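Local atomic coordinates of nucleoprotein (Human coronavirus NL63, PDB entry 5EPW), a protein that probably packages the positive-strand viral RNA genome into a helical ribonucleocapsid and dimerizes through the C-terminal domain described here. Residues A68-N73 with K104-L109; F79-S84 with Y96-L101. One frame throughout, in Å; residues are numbered along the deposited sequence.

Interaction 1 of 2, residues A68-N73 with K104-L109; sequences AELIPN and KDNKNL
Two type I beta turns meet, A68 to I71 at the end of helix 64-68 and N106 to L109 at the start of helix 109-115. L70 fills the middle of the contact. Its CG lies anti to the carbonyl carbon (chi1 -65°), and its methyls divide the work. CD1 lies 3.8 Å from the backbone O of N108 and touches CA and CD1 of L109. CD2 meets the amide of N106 tip to tip, 4.0 Å from its ND2. The amide's other end caps the turn: N108 N lies in the plane of the N106 side-chain carbonyl and donates to OD1 at 2.7 Å (N-H...O 149°). This capping bond lies in the turn leading into helix 109-115 in the C-terminal dimerization domain of the coronavirus nucleoprotein. E69 and N108 cross obliquely, with E69 CB 3.6 Å from N108 ND2. Their carboxylate and amide planes lie 82° apart. No direct hydrogen bond joins the two segments; one water donates to E69 OE1 at 2.7 Å and accepts from N108 ND2 at 3.1 Å. N108 OD1 binds Q66 NE2, so both amide ends are engaged. From the second subunit, W26 packs on L70 and donates from NE1 to E69 O.

Interaction 2 of 2, residues F79-S84 with Y96-L101; sequences FDSEVS and YTYKML
Strand 82-84 runs antiparallel to strand 96-101, their axes 4.9 Å apart at closest approach. E82 and T97 form the hydrogen-bonded pair: E82 N gives to T97 O at 3.0 Å, and T97 N gives to E82 O at 2.9 Å. Both bonds lie in the carbonyl planes. A water also donates to E82 O and hydrogen-bonds T97 OG1. V83 and Y96, the next, non-hydrogen-bonded pair, lie side by side on the other face. V83 CG2, anti to the carbonyl carbon, sits 3.7 Å from Y96 CD2. S81 OG lies between two rings, at the edge of each, 3.4 Å from Y98 CD1 and 4.0 Å from Y96 CD2. Its hydrogen bond goes to L77 O of helix 74-79. Y98 CG is anti to its backbone N (chi1 178°), which brings the ring to D80: CD1 lies 3.4 Å from D80 O. The two side chains cross obliquely, with carboxylate and ring planes 74° apart. One water donates to D80 OD2 and accepts from Y98 OH; a second, at longer range, lies near both. D80 OD1 makes a salt bridge to R25 of the second subunit, probably stabilising the carboxylate. Residues 96-101 also pair antiparallel with a strand of that subunit. This beta hairpin, with its sheet continued across the interface, is the hallmark of the coronavirus nucleoprotein C-terminal domain dimer.

How the interactions relate
From the N terminus, the chain leaves helix 64-68 into 68-73, the first half of interaction 1. It passes through helix 74-79 and turns into strand 82-88, whose start belongs to interaction 2. Strand 91-103 returns along it, and 96-101 closes the shorter loop. The chain reaches 104-109, which closes the longer loop of interaction 1 around helix 74-79 and the whole hairpin. The contacts are nested, with centres about 16 Å apart. They also touch: P72 CG packs 3.7 Å from Y98 CE2, and L70 O lies near M100 CE. Interaction 1 joins the loops beside helices 64-68 and 109-115, interaction 2 closes the hairpin, and L70 and P72 link the two. Both reach the second subunit.

Interaction 1 of 2, residues A68-N73 with K104-L109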
loop_
_atom_site.group_PDB
_atom_site.type_symbol
_atom_site.label_atom_id
_atom_site.label_comp_id
_atom_site.label_asym_id
_atom_site.label_seq_id
_atom_site.Cartn_x
_atom_site.Cartn_y
_atom_site.Cartn_z
ATOM N N ALA B 68 -7.300 3.472 8.455
ATOM C CA ALA B 68 -6.237 4.216 7.821
ATOM C C ALA B 68 -5.005 4.448 8.676
ATOM O O ALA B 68 -3.885 4.737 8.181
ATOM C CB ALA B 68 -6.757 5.515 7.211
ATOM N N GLU B 69 -5.212 4.420 9.998
ATOM C CA GLU B 69 -4.042 4.571 10.869
ATOM C C GLU B 69 -2.977 3.465 10.661
ATOM O O GLU B 69 -1.774 3.686 11.046
ATOM C CB GLU B 69 -4.473 4.509 12.349
ATOM C CG GLU B 69 -5.337 5.731 12.729
ATOM C CD GLU B 69 -4.642 6.984 12.756
ATOM O OE1 GLU B 69 -3.769 7.133 13.611
ATOM O OE2 GLU B 69 -4.722 7.785 11.820
ATOM N N LEU B 70 -3.389 2.337 10.090
ATOM C CA LEU B 70 -2.562 1.126 9.901
ATOM C C LEU B 70 -2.308 0.808 8.392
ATOM O O LEU B 70 -1.927 -0.288 8.052
ATOM C CB LEU B 70 -3.076 -0.080 10.603
ATOM C CG LEU B 70 -3.070 0.024 12.132
ATOM C CD1 LEU B 70 -3.557 -1.226 12.719
ATOM C CD2 LEU B 70 -1.725 0.499 12.734
ATOM N N ILE B 71 -2.411 1.851 7.533
ATOM C CA ILE B 71 -2.134 1.682 6.069
ATOM C C ILE B 71 -0.928 2.552 5.803
ATOM O O ILE B 71 -0.929 3.779 6.078
ATOM C CB ILE B 71 -3.346 2.143 5.172
ATOM C CG1 ILE B 71 -4.656 1.477 5.555
ATOM C CG2 ILE B 71 -2.898 1.882 3.703
ATOM C CD1 ILE B 71 -5.842 2.042 4.847
ATOM N N PRO B 72 0.218 1.998 5.221
ATOM C CA PRO B 72 1.300 2.928 4.878
ATOM C C PRO B 72 1.009 3.981 3.869
ATOM O O PRO B 72 0.152 3.723 2.933
ATOM C CB PRO B 72 2.378 2.022 4.266
ATOM C CG PRO B 72 1.585 0.901 3.830
ATOM C CD PRO B 72 0.429 0.638 4.778
ATOM N N ASN B 73 1.753 5.068 3.965
ATOM C CA ASN B 73 1.692 6.071 2.959
ATOM C C ASN B 73 2.460 5.742 1.712
ATOM O O ASN B 73 3.144 4.695 1.655
ATOM C CB ASN B 73 2.042 7.475 3.566
ATOM C CG ASN B 73 3.516 7.635 3.800
ATOM O OD1 ASN B 73 4.358 7.524 2.792
ATOM N ND2 ASN B 73 3.885 7.833 5.063
ATOM N N LYS B 104 1.353 -5.105 19.962
ATOM C CA LYS B 104 0.120 -5.769 20.332
ATOM C C LYS B 104 -0.875 -4.925 21.168
ATOM O O LYS B 104 -2.089 -5.205 21.142
ATOM C CB LYS B 104 0.424 -7.108 21.107
ATOM C CG LYS B 104 0.759 -8.206 20.101
ATOM C CD LYS B 104 1.320 -9.407 20.828
ATOM C CE LYS B 104 1.577 -10.543 19.854
ATOM N NZ LYS B 104 2.214 -11.645 20.593
ATOM N N ASP B 105 -0.366 -3.871 21.745
ATOM C CA ASP B 105 -1.201 -2.973 22.488
ATOM C C ASP B 105 -1.643 -1.753 21.695
ATOM O O ASP B 105 -2.242 -0.808 22.252
ATOM C CB ASP B 105 -0.539 -2.661 23.827
ATOM C CG ASP B 105 0.622 -1.739 23.724
ATOM O OD1 ASP B 105 1.366 -1.689 22.736
ATOM O OD2 ASP B 105 0.844 -0.998 24.699
ATOM N N ASN B 106 -1.344 -1.742 20.367
ATOM C CA ASN B 106 -1.807 -0.685 19.546
ATOM C C ASN B 106 -3.318 -0.743 19.561
ATOM O O ASN B 106 -3.933 -1.728 19.286
ATOM C CB ASN B 106 -1.270 -0.867 18.110
ATOM C CG ASN B 106 -1.686 0.284 17.222
ATOM O OD1 ASN B 106 -2.890 0.443 17.005
ATOM N ND2 ASN B 106 -0.742 0.960 16.616
ATOM N N LYS B 107 -3.924 0.444 19.856
ATOM C CA LYS B 107 -5.347 0.464 20.032
ATOM C C LYS B 107 -6.162 0.360 18.752
ATOM O O LYS B 107 -7.305 0.122 18.764
ATOM C CB LYS B 107 -5.753 1.783 20.755
ATOM C CG LYS B 107 -5.432 1.828 22.254
ATOM C CD LYS B 107 -5.841 3.218 22.853
ATOM C CE LYS B 107 -4.865 3.744 23.882
ATOM N NZ LYS B 107 -4.233 2.684 24.674
ATOM N N ASN B 108 -5.481 0.519 17.632
ATOM C CA ASN B 108 -6.133 0.441 16.327
ATOM C C ASN B 108 -6.029 -0.931 15.711
ATOM O O ASN B 108 -6.735 -1.228 14.760
ATOM C CB ASN B 108 -5.488 1.483 15.440
ATOM C CG ASN B 108 -5.644 2.884 15.977
ATOM O OD1 ASN B 108 -6.736 3.276 16.468
ATOM N ND2 ASN B 108 -4.610 3.675 15.894
ATOM N N LEU B 109 -5.233 -1.789 16.287
ATOM C CA LEU B 109 -4.987 -3.114 15.732
ATOM C C LEU B 109 -6.245 -4.018 15.748
ATOM O O LEU B 109 -6.624 -4.745 14.819
ATOM C CB LEU B 109 -3.767 -3.787 16.423
ATOM C CG LEU B 109 -3.325 -5.145 15.989
ATOM C CD1 LEU B 109 -2.906 -5.181 14.501
ATOM C CD2 LEU B 109 -2.177 -5.545 16.875
HETATM O O HOH W 1 -4.194 6.685 16.237
#

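Interaction 2 of 2, residues F79-S84 with Y96-L101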
loop_
_atom_site.group_PDB
_atom_site.type_symbol
_atom_site.label_atom_id
_atom_site.label_comp_id
_atom_site.label_asym_id
_atom_site.label_seq_id
_atom_site.Cartn_x
_atom_site.Cartn_y
_atom_site.Cartn_z
ATOM N N PHE B 79 9.607 3.062 -0.609
ATOM C CA PHE B 79 10.961 2.925 -0.065
ATOM C C PHE B 79 11.099 1.795 0.904
ATOM O O PHE B 79 12.253 1.438 1.308
ATOM C CB PHE B 79 11.438 4.208 0.610
ATOM C CG PHE B 79 11.722 5.327 -0.321
ATOM C CD1 PHE B 79 12.743 5.227 -1.272
ATOM C CD2 PHE B 79 10.903 6.487 -0.337
ATOM C CE1 PHE B 79 13.017 6.240 -2.159
ATOM C CE2 PHE B 79 11.210 7.546 -1.193
ATOM C CZ PHE B 79 12.279 7.428 -2.059
ATOM N N ASP B 80 10.028 1.165 1.375
ATOM C CA ASP B 80 10.113 0.216 2.478
ATOM C C ASP B 80 9.377 -1.091 2.162
ATOM O O ASP B 80 9.067 -1.861 3.062
ATOM C CB ASP B 80 9.690 0.850 3.811
ATOM C CG ASP B 80 10.176 0.095 5.041
ATOM O OD1 ASP B 80 11.360 -0.362 4.951
ATOM O OD2 ASP B 80 9.471 0.152 6.061
ATOM N N SER B 81 9.240 -1.398 0.864
ATOM C CA SER B 81 8.696 -2.675 0.325
ATOM C C SER B 81 9.757 -3.428 -0.466
ATOM O O SER B 81 10.739 -2.861 -0.985
ATOM C CB SER B 81 7.512 -2.418 -0.657
ATOM O OG SER B 81 6.397 -1.749 -0.036
ATOM N N GLU B 82 9.459 -4.681 -0.696
ATOM C CA GLU B 82 10.143 -5.446 -1.735
ATOM C C GLU B 82 9.265 -5.384 -2.970
ATOM O O GLU B 82 8.108 -5.840 -2.970
ATOM C CB GLU B 82 10.370 -6.930 -1.305
ATOM C CG GLU B 82 11.083 -7.769 -2.380
ATOM C CD GLU B 82 11.535 -9.136 -1.863
ATOM O OE1 GLU B 82 11.415 -9.372 -0.670
ATOM O OE2 GLU B 82 12.015 -9.919 -2.722
ATOM N N VAL B 83 9.794 -4.900 -4.117
ATOM C CA VAL B 83 9.076 -4.727 -5.324
ATOM C C VAL B 83 9.608 -5.588 -6.460
ATOM O O VAL B 83 10.852 -5.712 -6.573
ATOM C CB VAL B 83 9.114 -3.233 -5.775
ATOM C CG1 VAL B 83 8.470 -3.031 -7.161
ATOM C CG2 VAL B 83 8.480 -2.291 -4.775
ATOM N N SER B 84 8.699 -6.218 -7.197
ATOM C CA SER B 84 9.097 -7.057 -8.379
ATOM C C SER B 84 8.145 -6.849 -9.494
ATOM O O SER B 84 7.071 -6.245 -9.318
ATOM C CB SER B 84 9.151 -8.471 -7.987
ATOM O OG SER B 84 7.851 -9.012 -7.873
ATOM N N TYR B 96 4.092 -5.156 -4.974
ATOM C CA TYR B 96 4.630 -4.625 -3.732
ATOM C C TYR B 96 4.339 -5.633 -2.628
ATOM O O TYR B 96 3.165 -5.974 -2.420
ATOM C CB TYR B 96 4.020 -3.282 -3.347
ATOM C CG TYR B 96 4.271 -2.102 -4.254
ATOM C CD1 TYR B 96 3.534 -1.926 -5.433
ATOM C CD2 TYR B 96 5.161 -1.087 -3.812
ATOM C CE1 TYR B 96 3.706 -0.757 -6.168
ATOM C CE2 TYR B 96 5.319 0.102 -4.549
ATOM C CZ TYR B 96 4.629 0.195 -5.718
ATOM O OH TYR B 96 4.770 1.382 -6.460
ATOM N N THR B 97 5.385 -6.022 -1.917
ATOM C CA THR B 97 5.156 -6.859 -0.683
ATOM C C THR B 97 5.666 -6.004 0.439
ATOM O O THR B 97 6.898 -5.642 0.509
ATOM C CB THR B 97 5.954 -8.187 -0.771
ATOM O OG1 THR B 97 5.508 -8.909 -1.914
ATOM C CG2 THR B 97 5.642 -9.027 0.508
ATOM N N TYR B 98 4.793 -5.582 1.341
ATOM C CA TYR B 98 5.106 -4.601 2.408
ATOM C C TYR B 98 4.812 -5.293 3.766
ATOM O O TYR B 98 3.683 -5.727 3.968
ATOM C CB TYR B 98 4.284 -3.309 2.206
ATOM C CG TYR B 98 4.561 -2.310 3.312
ATOM C CD1 TYR B 98 5.705 -1.550 3.280
ATOM C CD2 TYR B 98 3.748 -2.275 4.445
ATOM C CE1 TYR B 98 6.029 -0.681 4.389
ATOM C CE2 TYR B 98 4.031 -1.416 5.476
ATOM C CZ TYR B 98 5.141 -0.632 5.442
ATOM O OH TYR B 98 5.391 0.199 6.521
ATOM N N LYS B 99 5.771 -5.252 4.676
ATOM C CA LYS B 99 5.611 -5.850 6.013
ATOM C C LYS B 99 5.758 -4.743 7.059
ATOM O O LYS B 99 6.696 -3.939 6.990
ATOM C CB LYS B 99 6.699 -6.866 6.223
ATOM C CG LYS B 99 6.507 -8.044 5.304
ATOM C CD LYS B 99 7.656 -9.061 5.422
ATOM C CE LYS B 99 7.502 -10.172 4.406
ATOM N NZ LYS B 99 8.581 -11.223 4.695
ATOM N N MET B 100 4.865 -4.740 8.029
ATOM C CA MET B 100 4.940 -3.760 9.154
ATOM C C MET B 100 4.647 -4.476 10.437
ATOM O O MET B 100 3.804 -5.389 10.534
ATOM C CB MET B 100 3.986 -2.592 8.954
ATOM C CG MET B 100 2.532 -2.996 8.693
ATOM S SD MET B 100 1.421 -1.640 8.229
ATOM C CE MET B 100 0.814 -1.115 9.870
ATOM N N LEU B 101 5.471 -4.086 11.439
ATOM C CA LEU B 101 5.294 -4.630 12.840
ATOM C C LEU B 101 4.448 -3.653 13.719
ATOM O O LEU B 101 4.873 -2.503 13.905
ATOM C CB LEU B 101 6.710 -4.821 13.491
ATOM C CG LEU B 101 7.529 -5.892 12.826
ATOM C CD1 LEU B 101 8.973 -5.840 13.378
ATOM C CD2 LEU B 101 6.922 -7.245 12.946
HETATM O O HOH W 2 8.728 -2.500 6.154
HETATM O O HOH W 3 8.432 -4.319 4.002
HETATM O O HOH W 4 7.406 1.784 6.117
HETATM O O HOH W 5 7.545 -1.083 8.296
HETATM O O HOH W 6 7.264 -8.301 -3.935
#